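Mitogen activated protein kinase, putative (Leishmania donovani, PDB 4QNY) is a putative MAP kinase that probably transfers phosphate from ATP to serine and threonine residues of target proteins. Local coordinates at residues A[188-192]-A[223-229]. Sequence-based numbering, arbitrary orientation.
Sequences MRWYR and RPLFQGK
P224 meets two aromatic side chains of the segment 188-192, which holds a type I turn from R189 to R192: its CB lies 3.6 Å from CE3 of W190, and its CG rests against the hydroxyl of Y191, an oxygen also hydrogen-bonded to E218 of helix 206-219. Two residues on, F226 turns its ring into the core toward W210 and helix 231-242, while its backbone works on the turn. F226 O sits 3.3 Å from W190 CB and takes a hydrogen bond from Q234; F226 N reaches W190 O through a water, 3.1 Å from the nitrogen and 2.6 Å from the carbonyl oxygen. Q227 then lies across one face of the W190 indole. Its CA stands 3.5 Å from the centroid of the five-membered ring, only 12° off the normal, a clean CH-pi contact; CG follows over the middle of the ring system, and the amide plane is nearly parallel to the indole. M188 SD occupies the opposite face. At G228 the contact becomes polar: W190 NE1 donates to G228 O over 2.9 Å, the oxygen in the indole plane though the N-H is bent (137°). A second water bonds G228 O and, weakly, R189 NE, whose guanidinium also binds D184 O. The P+1 loop region of the activation segment, just before the APE motif, thus packs on the C-lobe loop between helices 206-219 and 231-242. Packing on both faces plus an in-plane bond at NE1 fixes the tilt and rotation of the indole, and its one polar atom is satisfied by main chain.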
ATOM      1  N   MET A 188      -0.381  -7.424   9.746  1.00 32.09           N
ATOM      2  CA  MET A 188       0.016  -7.907   8.427  1.00 33.68           C
ATOM      3  C   MET A 188       1.470  -7.560   8.122  1.00 22.48           C
ATOM      4  O   MET A 188       1.780  -6.427   7.753  1.00 17.95           O
ATOM      5  CB  MET A 188      -0.901  -7.325   7.349  1.00 40.22           C
ATOM      6  CG  MET A 188      -0.613  -7.827   5.945  1.00 38.39           C
ATOM      7  SD  MET A 188      -0.798  -9.613   5.799  1.00 28.59           S
ATOM      8  CE  MET A 188      -2.494  -9.826   6.336  1.00 53.67           C
ATOM      9  N   ARG A 189       2.356  -8.541   8.276  1.00 14.47           N
ATOM     10  CA  ARG A 189       3.782  -8.343   8.023  1.00 25.15           C
ATOM     11  C   ARG A 189       4.252  -9.150   6.814  1.00 22.16           C
ATOM     12  O   ARG A 189       5.439  -9.163   6.486  1.00 25.64           O
ATOM     13  CB  ARG A 189       4.604  -8.735   9.253  1.00 24.90           C
ATOM     14  CG  ARG A 189       4.745 -10.240   9.438  1.00 24.39           C
ATOM     15  CD  ARG A 189       5.625 -10.593  10.628  1.00 18.09           C
ATOM     16  NE  ARG A 189       4.945 -10.372  11.902  1.00 19.39           N
ATOM     17  CZ  ARG A 189       5.387  -9.558  12.854  1.00 27.01           C
ATOM     18  NH1 ARG A 189       6.518  -8.887  12.685  1.00 27.87           N
ATOM     19  NH2 ARG A 189       4.700  -9.420  13.981  1.00 37.24           N
ATOM     20  N   TRP A 190       3.311  -9.813   6.150  1.00 14.09           N
ATOM     21  CA  TRP A 190       3.628 -10.766   5.090  1.00 16.44           C
ATOM     22  C   TRP A 190       4.217 -10.126   3.834  1.00 18.34           C
ATOM     23  O   TRP A 190       4.704 -10.827   2.948  1.00 22.17           O
ATOM     24  CB  TRP A 190       2.373 -11.556   4.710  1.00 14.74           C
ATOM     25  CG  TRP A 190       1.820 -12.382   5.831  1.00 15.45           C
ATOM     26  CD1 TRP A 190       2.423 -12.661   7.023  1.00 15.63           C
ATOM     27  CD2 TRP A 190       0.546 -13.036   5.864  1.00 16.21           C
ATOM     28  NE1 TRP A 190       1.605 -13.450   7.794  1.00 16.48           N
ATOM     29  CE2 TRP A 190       0.446 -13.693   7.106  1.00 16.86           C
ATOM     30  CE3 TRP A 190      -0.520 -13.128   4.963  1.00 16.50           C
ATOM     31  CZ2 TRP A 190      -0.676 -14.433   7.470  1.00 20.49           C
ATOM     32  CZ3 TRP A 190      -1.633 -13.864   5.326  1.00 17.42           C
ATOM     33  CH2 TRP A 190      -1.703 -14.507   6.569  1.00 24.30           C
ATOM     34  N   TYR A 191       4.177  -8.801   3.759  1.00 13.30           N
ATOM     35  CA  TYR A 191       4.606  -8.103   2.553  1.00 13.78           C
ATOM     36  C   TYR A 191       5.800  -7.194   2.815  1.00 12.64           C
ATOM     37  O   TYR A 191       6.148  -6.353   1.987  1.00 23.87           O
ATOM     38  CB  TYR A 191       3.434  -7.309   1.972  1.00 15.47           C
ATOM     39  CG  TYR A 191       2.251  -8.193   1.655  1.00 17.81           C
ATOM     40  CD1 TYR A 191       2.146  -8.827   0.426  1.00 13.69           C
ATOM     41  CD2 TYR A 191       1.252  -8.416   2.595  1.00 16.33           C
ATOM     42  CE1 TYR A 191       1.076  -9.649   0.135  1.00 20.81           C
ATOM     43  CE2 TYR A 191       0.177  -9.237   2.313  1.00 14.44           C
ATOM     44  CZ  TYR A 191       0.093  -9.851   1.081  1.00 18.07           C
ATOM     45  OH  TYR A 191      -0.976 -10.667   0.792  1.00 17.36           O
ATOM     46  N   ARG A 192       6.432  -7.382   3.968  1.00 12.63           N
ATOM     47  CA  ARG A 192       7.622  -6.622   4.326  1.00 12.42           C
ATOM     48  C   ARG A 192       8.868  -7.183   3.649  1.00 15.05           C
ATOM     49  O   ARG A 192       9.138  -8.382   3.714  1.00 16.14           O
ATOM     50  CB  ARG A 192       7.808  -6.610   5.844  1.00 12.55           C
ATOM     51  CG  ARG A 192       6.751  -5.811   6.584  1.00 17.90           C
ATOM     52  CD  ARG A 192       6.924  -5.916   8.088  1.00 12.96           C
ATOM     53  NE  ARG A 192       6.308  -4.788   8.777  1.00 13.15           N
ATOM     54  CZ  ARG A 192       6.311  -4.623  10.096  1.00 30.91           C
ATOM     55  NH1 ARG A 192       6.902  -5.516  10.879  1.00 20.71           N
ATOM     56  NH2 ARG A 192       5.730  -3.559  10.630  1.00 34.94           N
ATOM     57  N   ARG A 223      -1.715 -18.315  -2.585  1.00 19.78           N
ATOM     58  CA  ARG A 223      -1.915 -17.590  -1.336  1.00 21.34           C
ATOM     59  C   ARG A 223      -0.643 -16.796  -1.031  1.00 21.13           C
ATOM     60  O   ARG A 223       0.382 -17.032  -1.672  1.00 29.47           O
ATOM     61  CB  ARG A 223      -2.255 -18.566  -0.203  1.00 30.21           C
ATOM     62  CG  ARG A 223      -3.719 -18.980  -0.158  1.00 41.05           C
ATOM     63  CD  ARG A 223      -4.585 -17.878   0.436  1.00 42.19           C
ATOM     64  NE  ARG A 223      -4.273 -17.641   1.843  1.00 41.69           N
ATOM     65  CZ  ARG A 223      -4.834 -16.691   2.587  1.00 41.15           C
ATOM     66  NH1 ARG A 223      -5.739 -15.879   2.060  1.00 37.84           N
ATOM     67  NH2 ARG A 223      -4.486 -16.553   3.859  1.00 38.96           N
ATOM     68  N   PRO A 224      -0.705 -15.840  -0.081  1.00 27.51           N
ATOM     69  CA  PRO A 224       0.491 -15.078   0.307  1.00 17.09           C
ATOM     70  C   PRO A 224       1.724 -15.958   0.523  1.00 16.85           C
ATOM     71  O   PRO A 224       1.692 -16.900   1.315  1.00 17.98           O
ATOM     72  CB  PRO A 224       0.059 -14.410   1.610  1.00 20.71           C
ATOM     73  CG  PRO A 224      -1.392 -14.155   1.404  1.00 22.75           C
ATOM     74  CD  PRO A 224      -1.914 -15.317   0.587  1.00 24.69           C
ATOM     75  N   LEU A 225       2.797 -15.639  -0.194  1.00 16.34           N
ATOM     76  CA  LEU A 225       3.983 -16.487  -0.246  1.00 18.48           C
ATOM     77  C   LEU A 225       4.736 -16.553   1.080  1.00 20.79           C
ATOM     78  O   LEU A 225       5.254 -17.605   1.453  1.00 28.26           O
ATOM     79  CB  LEU A 225       4.929 -15.997  -1.345  1.00 28.10           C
ATOM     80  CG  LEU A 225       4.318 -15.719  -2.720  1.00 27.03           C
ATOM     81  CD1 LEU A 225       5.382 -15.219  -3.686  1.00 19.32           C
ATOM     82  CD2 LEU A 225       3.630 -16.957  -3.271  1.00 25.33           C
ATOM     83  N   PHE A 226       4.797 -15.429   1.787  1.00 22.29           N
ATOM     84  CA  PHE A 226       5.601 -15.344   3.002  1.00 20.07           C
ATOM     85  C   PHE A 226       4.748 -15.028   4.226  1.00 17.19           C
ATOM     86  O   PHE A 226       4.665 -13.877   4.654  1.00 15.25           O
ATOM     87  CB  PHE A 226       6.691 -14.284   2.836  1.00 24.37           C
ATOM     88  CG  PHE A 226       7.314 -14.267   1.468  1.00 23.40           C
ATOM     89  CD1 PHE A 226       8.098 -15.324   1.034  1.00 24.61           C
ATOM     90  CD2 PHE A 226       7.118 -13.192   0.616  1.00 20.19           C
ATOM     91  CE1 PHE A 226       8.672 -15.311  -0.224  1.00 26.05           C
ATOM     92  CE2 PHE A 226       7.689 -13.172  -0.643  1.00 14.16           C
ATOM     93  CZ  PHE A 226       8.467 -14.232  -1.064  1.00 16.35           C
ATOM     94  N   GLN A 227       4.127 -16.058   4.794  1.00 17.12           N
ATOM     95  CA  GLN A 227       3.213 -15.878   5.918  1.00 28.85           C
ATOM     96  C   GLN A 227       3.897 -16.075   7.269  1.00 18.25           C
ATOM     97  O   GLN A 227       3.720 -17.105   7.920  1.00 21.42           O
ATOM     98  CB  GLN A 227       2.028 -16.838   5.793  1.00 23.70           C
ATOM     99  CG  GLN A 227       1.168 -16.601   4.563  1.00 25.15           C
ATOM    100  CD  GLN A 227       0.016 -17.581   4.459  1.00 35.82           C
ATOM    101  OE1 GLN A 227      -0.289 -18.299   5.411  1.00 38.16           O
ATOM    102  NE2 GLN A 227      -0.629 -17.616   3.299  1.00 33.88           N
ATOM    103  N   GLY A 228       4.670 -15.080   7.692  1.00 16.44           N
ATOM    104  CA  GLY A 228       5.332 -15.130   8.982  1.00 33.05           C
ATOM    105  C   GLY A 228       4.408 -14.739  10.119  1.00 27.50           C
ATOM    106  O   GLY A 228       3.495 -13.932   9.940  1.00 26.30           O
ATOM    107  N   LYS A 229       4.644 -15.319  11.293  1.00 24.07           N
ATOM    108  CA  LYS A 229       3.857 -15.000  12.481  1.00 23.39           C
ATOM    109  C   LYS A 229       4.563 -13.948  13.329  1.00 24.94           C
ATOM    110  O   LYS A 229       3.936 -13.258  14.132  1.00 25.50           O
ATOM    111  CB  LYS A 229       3.594 -16.260  13.309  1.00 22.31           C
ATOM    112  CG  LYS A 229       2.432 -17.098  12.802  1.00 26.98           C
ATOM    113  CD  LYS A 229       2.777 -18.577  12.780  1.00 32.98           C
ATOM    114  CE  LYS A 229       1.541 -19.425  12.529  1.00 32.87           C
ATOM    115  NZ  LYS A 229       1.872 -20.873  12.414  1.00 41.74           N
TER
HETATM  116  O   HOH W   1       1.968 -11.485  10.745  1.00 24.69           O
HETATM  117  O   HOH W   2       3.747 -12.604   1.281  1.00  8.76           O